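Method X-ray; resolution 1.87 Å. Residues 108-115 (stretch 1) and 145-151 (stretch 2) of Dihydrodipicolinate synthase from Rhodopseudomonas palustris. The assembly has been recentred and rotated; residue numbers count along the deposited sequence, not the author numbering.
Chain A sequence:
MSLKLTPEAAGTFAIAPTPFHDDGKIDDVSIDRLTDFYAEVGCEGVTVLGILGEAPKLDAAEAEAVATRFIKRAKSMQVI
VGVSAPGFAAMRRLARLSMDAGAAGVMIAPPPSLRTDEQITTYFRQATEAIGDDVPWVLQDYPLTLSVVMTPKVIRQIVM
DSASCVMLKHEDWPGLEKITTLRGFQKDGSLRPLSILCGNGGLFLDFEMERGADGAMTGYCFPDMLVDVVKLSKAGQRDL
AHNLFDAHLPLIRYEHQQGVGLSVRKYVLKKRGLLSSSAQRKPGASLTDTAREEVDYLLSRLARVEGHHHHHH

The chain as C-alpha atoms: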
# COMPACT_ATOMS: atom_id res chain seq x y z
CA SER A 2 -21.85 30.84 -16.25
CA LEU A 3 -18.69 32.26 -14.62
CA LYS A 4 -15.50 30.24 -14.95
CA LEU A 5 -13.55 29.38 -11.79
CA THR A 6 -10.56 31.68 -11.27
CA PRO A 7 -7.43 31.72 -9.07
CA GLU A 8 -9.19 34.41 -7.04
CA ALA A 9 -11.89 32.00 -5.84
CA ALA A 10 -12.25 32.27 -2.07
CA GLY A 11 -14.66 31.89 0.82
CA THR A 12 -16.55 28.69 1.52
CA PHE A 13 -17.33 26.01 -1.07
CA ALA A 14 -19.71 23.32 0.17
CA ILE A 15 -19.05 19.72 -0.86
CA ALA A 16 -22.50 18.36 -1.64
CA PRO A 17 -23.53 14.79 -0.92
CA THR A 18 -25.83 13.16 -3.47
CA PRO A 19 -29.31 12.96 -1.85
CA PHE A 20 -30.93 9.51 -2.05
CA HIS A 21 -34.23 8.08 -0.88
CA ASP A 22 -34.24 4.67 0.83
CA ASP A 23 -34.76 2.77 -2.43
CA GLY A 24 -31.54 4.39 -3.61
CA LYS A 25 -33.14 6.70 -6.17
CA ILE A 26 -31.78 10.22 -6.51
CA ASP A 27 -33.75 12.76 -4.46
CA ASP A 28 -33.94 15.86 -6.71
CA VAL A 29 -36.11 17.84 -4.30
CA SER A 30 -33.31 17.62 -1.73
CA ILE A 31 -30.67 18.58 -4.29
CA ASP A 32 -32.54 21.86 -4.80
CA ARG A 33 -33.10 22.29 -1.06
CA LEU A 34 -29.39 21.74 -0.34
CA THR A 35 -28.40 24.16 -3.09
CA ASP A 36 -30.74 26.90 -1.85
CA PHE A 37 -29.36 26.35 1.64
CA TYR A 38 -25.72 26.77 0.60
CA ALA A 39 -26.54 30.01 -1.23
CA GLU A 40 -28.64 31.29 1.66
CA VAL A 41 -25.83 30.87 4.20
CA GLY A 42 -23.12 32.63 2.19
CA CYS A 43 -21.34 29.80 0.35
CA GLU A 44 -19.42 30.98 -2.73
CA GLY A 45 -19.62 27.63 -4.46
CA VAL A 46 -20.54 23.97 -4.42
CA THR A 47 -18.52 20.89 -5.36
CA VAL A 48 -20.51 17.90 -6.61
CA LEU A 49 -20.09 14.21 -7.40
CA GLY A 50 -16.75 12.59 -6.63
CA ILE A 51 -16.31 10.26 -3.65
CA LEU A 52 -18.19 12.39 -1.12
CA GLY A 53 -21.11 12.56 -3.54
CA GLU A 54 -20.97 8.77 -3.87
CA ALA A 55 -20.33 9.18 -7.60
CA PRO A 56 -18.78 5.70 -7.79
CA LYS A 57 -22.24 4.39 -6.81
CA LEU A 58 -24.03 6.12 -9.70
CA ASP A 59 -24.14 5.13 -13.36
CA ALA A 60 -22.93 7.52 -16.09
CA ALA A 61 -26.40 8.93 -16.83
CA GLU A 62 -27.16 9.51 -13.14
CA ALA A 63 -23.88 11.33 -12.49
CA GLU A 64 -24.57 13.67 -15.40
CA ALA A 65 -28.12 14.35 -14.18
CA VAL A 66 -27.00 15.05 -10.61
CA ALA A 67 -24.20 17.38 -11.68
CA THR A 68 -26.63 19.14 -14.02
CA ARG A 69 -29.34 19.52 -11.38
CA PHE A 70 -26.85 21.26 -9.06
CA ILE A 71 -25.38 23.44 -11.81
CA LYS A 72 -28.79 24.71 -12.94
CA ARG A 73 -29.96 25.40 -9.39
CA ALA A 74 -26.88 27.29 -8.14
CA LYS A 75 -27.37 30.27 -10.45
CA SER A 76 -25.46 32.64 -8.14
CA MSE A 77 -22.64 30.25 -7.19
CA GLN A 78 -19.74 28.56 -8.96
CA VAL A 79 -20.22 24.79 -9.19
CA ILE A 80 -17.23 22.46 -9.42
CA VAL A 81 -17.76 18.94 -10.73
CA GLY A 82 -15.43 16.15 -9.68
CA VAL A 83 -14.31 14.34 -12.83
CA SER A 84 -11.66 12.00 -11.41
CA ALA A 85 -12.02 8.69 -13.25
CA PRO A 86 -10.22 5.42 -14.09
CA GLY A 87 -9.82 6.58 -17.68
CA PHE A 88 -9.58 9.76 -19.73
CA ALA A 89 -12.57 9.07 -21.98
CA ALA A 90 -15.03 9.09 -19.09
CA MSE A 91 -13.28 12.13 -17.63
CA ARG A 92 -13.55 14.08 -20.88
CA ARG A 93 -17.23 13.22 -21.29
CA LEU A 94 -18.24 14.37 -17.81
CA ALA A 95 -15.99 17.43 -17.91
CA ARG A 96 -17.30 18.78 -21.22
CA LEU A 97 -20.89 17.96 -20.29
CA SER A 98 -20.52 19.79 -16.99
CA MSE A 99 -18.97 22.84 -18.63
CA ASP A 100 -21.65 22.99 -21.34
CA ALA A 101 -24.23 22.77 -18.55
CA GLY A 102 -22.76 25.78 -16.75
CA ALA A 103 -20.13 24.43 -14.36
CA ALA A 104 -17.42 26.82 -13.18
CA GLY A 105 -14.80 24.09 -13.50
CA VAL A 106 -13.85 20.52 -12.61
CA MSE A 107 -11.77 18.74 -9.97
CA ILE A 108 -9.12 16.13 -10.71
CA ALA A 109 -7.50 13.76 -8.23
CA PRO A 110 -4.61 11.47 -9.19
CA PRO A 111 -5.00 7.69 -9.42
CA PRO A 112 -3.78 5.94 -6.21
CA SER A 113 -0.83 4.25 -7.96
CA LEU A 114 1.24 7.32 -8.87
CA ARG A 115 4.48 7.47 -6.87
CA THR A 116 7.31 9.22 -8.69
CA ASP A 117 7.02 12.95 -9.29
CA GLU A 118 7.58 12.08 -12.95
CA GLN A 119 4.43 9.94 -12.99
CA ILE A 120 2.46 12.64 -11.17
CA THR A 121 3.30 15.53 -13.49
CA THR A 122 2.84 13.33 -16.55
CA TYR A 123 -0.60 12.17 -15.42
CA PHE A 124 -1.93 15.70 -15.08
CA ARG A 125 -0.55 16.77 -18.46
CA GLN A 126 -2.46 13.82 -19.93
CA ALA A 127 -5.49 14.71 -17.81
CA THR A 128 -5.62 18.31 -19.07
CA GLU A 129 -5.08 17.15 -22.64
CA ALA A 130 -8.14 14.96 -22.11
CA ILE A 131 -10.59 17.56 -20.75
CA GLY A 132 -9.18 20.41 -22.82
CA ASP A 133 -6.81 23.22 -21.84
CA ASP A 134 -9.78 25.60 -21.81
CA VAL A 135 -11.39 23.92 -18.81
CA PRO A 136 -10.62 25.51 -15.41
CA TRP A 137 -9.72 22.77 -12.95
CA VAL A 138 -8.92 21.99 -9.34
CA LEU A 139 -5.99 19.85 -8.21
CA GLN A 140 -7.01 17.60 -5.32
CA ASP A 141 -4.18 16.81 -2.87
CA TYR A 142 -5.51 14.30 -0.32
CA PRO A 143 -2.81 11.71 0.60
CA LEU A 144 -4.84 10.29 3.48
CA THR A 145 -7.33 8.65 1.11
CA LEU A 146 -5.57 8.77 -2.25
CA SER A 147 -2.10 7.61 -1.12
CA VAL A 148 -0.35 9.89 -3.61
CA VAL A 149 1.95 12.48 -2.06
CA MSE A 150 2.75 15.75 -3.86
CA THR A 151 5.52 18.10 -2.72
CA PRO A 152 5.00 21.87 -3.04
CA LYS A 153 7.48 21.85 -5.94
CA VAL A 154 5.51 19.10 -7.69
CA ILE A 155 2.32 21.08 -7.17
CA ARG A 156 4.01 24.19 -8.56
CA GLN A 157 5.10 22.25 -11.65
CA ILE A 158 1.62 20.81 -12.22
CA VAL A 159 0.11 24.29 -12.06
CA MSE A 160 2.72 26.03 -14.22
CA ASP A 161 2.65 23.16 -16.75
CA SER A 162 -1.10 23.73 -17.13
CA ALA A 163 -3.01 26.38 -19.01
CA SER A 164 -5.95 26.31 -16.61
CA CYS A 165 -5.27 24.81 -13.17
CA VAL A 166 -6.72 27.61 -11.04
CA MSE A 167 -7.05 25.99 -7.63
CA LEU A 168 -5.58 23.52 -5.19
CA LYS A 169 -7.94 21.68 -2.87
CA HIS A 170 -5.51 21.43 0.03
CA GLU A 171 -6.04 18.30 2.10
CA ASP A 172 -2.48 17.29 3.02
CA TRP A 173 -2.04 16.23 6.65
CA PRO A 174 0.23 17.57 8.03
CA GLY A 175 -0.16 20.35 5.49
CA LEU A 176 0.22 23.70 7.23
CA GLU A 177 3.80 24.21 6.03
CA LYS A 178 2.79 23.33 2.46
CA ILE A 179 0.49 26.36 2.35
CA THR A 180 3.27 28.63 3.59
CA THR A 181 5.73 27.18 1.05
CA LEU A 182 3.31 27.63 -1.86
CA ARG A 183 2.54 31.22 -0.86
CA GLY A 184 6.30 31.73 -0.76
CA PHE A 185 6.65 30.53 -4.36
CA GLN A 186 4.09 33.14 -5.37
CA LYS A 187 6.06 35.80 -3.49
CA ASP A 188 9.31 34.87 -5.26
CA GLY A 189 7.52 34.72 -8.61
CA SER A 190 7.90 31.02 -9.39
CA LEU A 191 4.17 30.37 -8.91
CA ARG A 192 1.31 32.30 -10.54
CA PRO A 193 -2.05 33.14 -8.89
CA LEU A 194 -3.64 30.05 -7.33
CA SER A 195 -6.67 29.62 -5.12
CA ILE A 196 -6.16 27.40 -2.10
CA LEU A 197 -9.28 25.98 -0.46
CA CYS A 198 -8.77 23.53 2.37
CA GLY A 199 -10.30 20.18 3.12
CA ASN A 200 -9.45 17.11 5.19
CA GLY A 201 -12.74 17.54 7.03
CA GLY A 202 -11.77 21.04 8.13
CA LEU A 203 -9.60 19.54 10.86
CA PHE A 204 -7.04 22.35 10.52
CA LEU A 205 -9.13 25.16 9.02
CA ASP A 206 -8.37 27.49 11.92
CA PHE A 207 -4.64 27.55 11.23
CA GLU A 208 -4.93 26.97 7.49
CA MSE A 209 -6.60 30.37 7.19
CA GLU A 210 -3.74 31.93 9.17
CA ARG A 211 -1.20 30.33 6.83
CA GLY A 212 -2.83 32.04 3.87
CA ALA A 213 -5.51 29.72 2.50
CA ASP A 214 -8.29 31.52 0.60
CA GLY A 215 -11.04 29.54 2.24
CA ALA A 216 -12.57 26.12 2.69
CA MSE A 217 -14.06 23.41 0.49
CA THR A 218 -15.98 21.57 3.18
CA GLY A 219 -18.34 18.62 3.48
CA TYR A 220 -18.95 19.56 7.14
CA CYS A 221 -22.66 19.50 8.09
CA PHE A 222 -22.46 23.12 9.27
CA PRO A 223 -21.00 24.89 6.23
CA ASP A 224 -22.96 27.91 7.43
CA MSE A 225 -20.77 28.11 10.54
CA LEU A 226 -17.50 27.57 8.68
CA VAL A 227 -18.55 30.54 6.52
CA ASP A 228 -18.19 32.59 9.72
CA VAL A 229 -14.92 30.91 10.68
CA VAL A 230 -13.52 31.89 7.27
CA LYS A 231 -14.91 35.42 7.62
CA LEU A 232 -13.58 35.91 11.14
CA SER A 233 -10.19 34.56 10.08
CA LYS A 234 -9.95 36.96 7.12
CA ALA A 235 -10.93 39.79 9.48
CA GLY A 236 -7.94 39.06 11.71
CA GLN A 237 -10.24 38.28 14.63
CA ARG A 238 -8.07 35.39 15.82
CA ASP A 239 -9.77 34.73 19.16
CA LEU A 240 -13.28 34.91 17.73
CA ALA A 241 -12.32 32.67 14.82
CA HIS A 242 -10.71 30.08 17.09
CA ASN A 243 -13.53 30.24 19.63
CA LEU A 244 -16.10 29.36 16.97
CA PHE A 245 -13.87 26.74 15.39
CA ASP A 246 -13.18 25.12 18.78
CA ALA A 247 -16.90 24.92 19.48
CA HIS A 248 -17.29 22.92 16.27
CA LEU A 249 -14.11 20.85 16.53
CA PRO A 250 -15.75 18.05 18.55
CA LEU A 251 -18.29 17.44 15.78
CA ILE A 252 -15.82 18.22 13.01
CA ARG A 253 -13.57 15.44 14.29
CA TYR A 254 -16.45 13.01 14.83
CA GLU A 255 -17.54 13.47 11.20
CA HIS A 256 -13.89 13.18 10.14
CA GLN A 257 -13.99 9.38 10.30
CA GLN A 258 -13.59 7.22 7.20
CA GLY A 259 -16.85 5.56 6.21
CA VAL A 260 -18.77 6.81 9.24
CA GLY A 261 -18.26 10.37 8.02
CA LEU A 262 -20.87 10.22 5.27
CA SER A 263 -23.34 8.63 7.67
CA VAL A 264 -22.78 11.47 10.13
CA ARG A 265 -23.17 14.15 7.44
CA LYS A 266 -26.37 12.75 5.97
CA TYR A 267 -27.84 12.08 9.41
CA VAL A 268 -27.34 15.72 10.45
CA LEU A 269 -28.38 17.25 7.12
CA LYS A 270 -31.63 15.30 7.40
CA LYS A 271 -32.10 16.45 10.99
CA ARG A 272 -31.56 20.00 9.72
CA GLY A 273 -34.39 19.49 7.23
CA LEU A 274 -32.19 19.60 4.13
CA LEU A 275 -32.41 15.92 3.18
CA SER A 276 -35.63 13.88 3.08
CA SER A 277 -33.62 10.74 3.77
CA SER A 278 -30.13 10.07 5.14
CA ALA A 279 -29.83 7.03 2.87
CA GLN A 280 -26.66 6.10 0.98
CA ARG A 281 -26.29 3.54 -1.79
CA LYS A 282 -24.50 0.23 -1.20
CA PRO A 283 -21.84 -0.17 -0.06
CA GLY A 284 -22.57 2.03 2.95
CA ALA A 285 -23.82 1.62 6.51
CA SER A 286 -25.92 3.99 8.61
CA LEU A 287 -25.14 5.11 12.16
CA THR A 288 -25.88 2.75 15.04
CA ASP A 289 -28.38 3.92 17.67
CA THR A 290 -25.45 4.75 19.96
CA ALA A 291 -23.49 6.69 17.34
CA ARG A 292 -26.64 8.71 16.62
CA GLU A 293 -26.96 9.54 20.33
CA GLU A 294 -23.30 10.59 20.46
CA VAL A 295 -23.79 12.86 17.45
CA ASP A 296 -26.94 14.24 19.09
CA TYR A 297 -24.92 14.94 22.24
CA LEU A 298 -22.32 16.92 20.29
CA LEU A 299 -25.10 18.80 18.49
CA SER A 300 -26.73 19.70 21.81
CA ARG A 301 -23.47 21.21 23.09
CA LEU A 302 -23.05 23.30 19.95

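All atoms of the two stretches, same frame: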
# COMPACT_ATOMS: atom_id res chain seq x y z
N ILE A 108 -9.82 17.34 -10.31
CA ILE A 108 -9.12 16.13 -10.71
C ILE A 108 -8.16 15.64 -9.63
O ILE A 108 -7.29 16.38 -9.17
CB ILE A 108 -8.30 16.34 -12.01
CG1 ILE A 108 -9.20 16.92 -13.11
CG2 ILE A 108 -7.72 15.01 -12.49
CD1 ILE A 108 -8.44 17.30 -14.38
N ALA A 109 -8.35 14.39 -9.23
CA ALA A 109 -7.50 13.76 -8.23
C ALA A 109 -6.66 12.74 -8.99
O ALA A 109 -7.08 12.24 -10.03
CB ALA A 109 -8.34 13.06 -7.18
N PRO A 110 -5.46 12.44 -8.49
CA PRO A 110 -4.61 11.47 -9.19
C PRO A 110 -4.97 10.03 -8.83
O PRO A 110 -5.53 9.77 -7.77
CB PRO A 110 -3.22 11.82 -8.69
CG PRO A 110 -3.49 12.15 -7.25
CD PRO A 110 -4.75 13.02 -7.34
N PRO A 111 -4.68 9.08 -9.74
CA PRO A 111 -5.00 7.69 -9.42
C PRO A 111 -4.10 7.30 -8.24
O PRO A 111 -3.00 7.83 -8.09
CB PRO A 111 -4.64 6.94 -10.71
CG PRO A 111 -3.63 7.85 -11.37
CD PRO A 111 -4.21 9.21 -11.12
N PRO A 112 -4.55 6.37 -7.39
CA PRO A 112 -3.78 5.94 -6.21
C PRO A 112 -2.42 5.28 -6.43
O PRO A 112 -1.65 5.13 -5.48
CB PRO A 112 -4.76 5.01 -5.50
CG PRO A 112 -5.51 4.38 -6.64
CD PRO A 112 -5.78 5.58 -7.54
N SER A 113 -2.10 4.92 -7.67
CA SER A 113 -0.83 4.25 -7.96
C SER A 113 0.38 5.14 -8.23
O SER A 113 1.51 4.69 -8.13
CB SER A 113 -1.01 3.29 -9.14
OG SER A 113 -1.32 3.99 -10.33
N LEU A 114 0.14 6.41 -8.57
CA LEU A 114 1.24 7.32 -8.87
C LEU A 114 2.19 7.53 -7.69
O LEU A 114 1.77 7.88 -6.59
CB LEU A 114 0.68 8.68 -9.32
CG LEU A 114 -0.37 8.64 -10.43
CD1 LEU A 114 -0.69 10.07 -10.86
CD2 LEU A 114 0.13 7.83 -11.62
N ARG A 115 3.48 7.31 -7.92
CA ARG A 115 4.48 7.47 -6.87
C ARG A 115 5.55 8.50 -7.20
O ARG A 115 5.75 9.47 -6.46
CB ARG A 115 5.14 6.13 -6.54
CG ARG A 115 4.17 5.02 -6.17
CD ARG A 115 4.87 3.76 -5.69
NE ARG A 115 5.08 3.72 -4.24
CZ ARG A 115 6.00 4.41 -3.58
NH1 ARG A 115 6.84 5.21 -4.23
NH2 ARG A 115 6.10 4.29 -2.26
N THR A 145 -6.45 9.60 1.78
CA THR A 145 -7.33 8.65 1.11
C THR A 145 -6.86 8.22 -0.27
O THR A 145 -7.21 7.14 -0.75
CB THR A 145 -8.75 9.24 0.96
OG1 THR A 145 -8.70 10.36 0.07
CG2 THR A 145 -9.29 9.69 2.31
N LEU A 146 -6.05 9.06 -0.91
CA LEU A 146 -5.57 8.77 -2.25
C LEU A 146 -4.15 8.20 -2.33
O LEU A 146 -3.70 7.80 -3.41
CB LEU A 146 -5.68 10.03 -3.10
CG LEU A 146 -7.08 10.66 -3.09
CD1 LEU A 146 -7.08 11.92 -3.93
CD2 LEU A 146 -8.10 9.66 -3.63
N SER A 147 -3.46 8.16 -1.20
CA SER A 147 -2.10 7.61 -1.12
C SER A 147 -1.03 8.49 -1.76
O SER A 147 0.06 8.64 -1.21
CB SER A 147 -2.06 6.22 -1.76
OG SER A 147 -3.01 5.36 -1.16
N VAL A 148 -1.32 9.05 -2.92
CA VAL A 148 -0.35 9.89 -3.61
C VAL A 148 0.10 11.08 -2.77
O VAL A 148 -0.70 11.73 -2.12
CB VAL A 148 -0.91 10.41 -4.95
CG1 VAL A 148 0.11 11.30 -5.64
CG2 VAL A 148 -1.30 9.24 -5.84
N VAL A 149 1.40 11.35 -2.79
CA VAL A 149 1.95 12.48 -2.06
C VAL A 149 2.58 13.44 -3.07
O VAL A 149 3.36 13.02 -3.93
CB VAL A 149 3.02 12.04 -1.03
CG1 VAL A 149 3.63 13.26 -0.34
CG2 VAL A 149 2.40 11.11 -0.00
N MSE A 150 2.24 14.72 -2.96
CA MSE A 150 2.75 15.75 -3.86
C MSE A 150 3.49 16.85 -3.10
O MSE A 150 2.90 17.52 -2.26
CB MSE A 150 1.60 16.40 -4.62
CG MSE A 150 0.66 15.43 -5.31
SE MSE A 150 -0.71 16.40 -6.28
CE MSE A 150 -1.82 14.92 -6.81
N THR A 151 4.77 17.04 -3.39
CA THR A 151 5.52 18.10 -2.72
C THR A 151 5.10 19.45 -3.29
O THR A 151 4.53 19.51 -4.37
CB THR A 151 7.04 17.96 -2.94
OG1 THR A 151 7.33 18.15 -4.33
CG2 THR A 151 7.52 16.59 -2.51

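Two largely irregular segments meet here without a single hydrogen bond between them; apolar packing dominates, with one CA-H...O contact and some methyls close to carbonyl oxygens, and the interface buries 372 Å² summed over both sides. The backbones come closest at Pro-112 and Leu-146, whose CA atoms lie 5.2 Å apart.

Stretch 2 begins at the end of a helix. Thr-145 stays out of reach, but Leu-146 engages at once. Its CA-to-CB bond points sideways, yet the m,t rotamer carries the branched end nearer to stretch 1: Leu-146 CD1 lies 3.7 Å from CB of Ala-109 and 4.3 Å from CD of Pro-110. The small methyl of Ala-109 and the puckered ring of Pro-110 offer apolar surface to the leucine. Its carbonyl also takes part, with Leu-146 O 3.4 Å from CA of Pro-112, a CA-H...O contact with an angle at H of 138°. A CA-H next to the peptide groups is slightly polarized and can make a weak contact with a carbonyl oxygen.

Ser-147 leaves the helix with positive phi (72°). Ser-147 CB, pointing toward stretch 1, lies 3.9 Å from Pro-112 O. The chain bends tightly here, and a weak hydrogen bond joins Val-148 N to Leu-146 O (2.7 Å).

Val-148 is buried and has the largest area covered by the other stretch, 73 Å². Its compact, beta-branched side chain points toward stretch 1, where Val-148 CB lies 3.9 Å from CG of Pro-110 and Val-148 CG2 4.0 Å from CB of Leu-114. Val-148 CG2 also sits against the type I turn from Pro-111 to Leu-114, 3.2 Å from Pro-111 O and 3.4 Å from Leu-114 O. Within that turn, Leu-114 N makes a weak hydrogen bond to Pro-111 O (3.5 Å).

Val-149 makes no contact. Met-150, a selenomethionine, starts sideways but is long and unbranched, and its extended chain brings Met-150 CE to 3.3 Å from CG of Pro-110. Thr-151, beyond reach, caps the following helix instead.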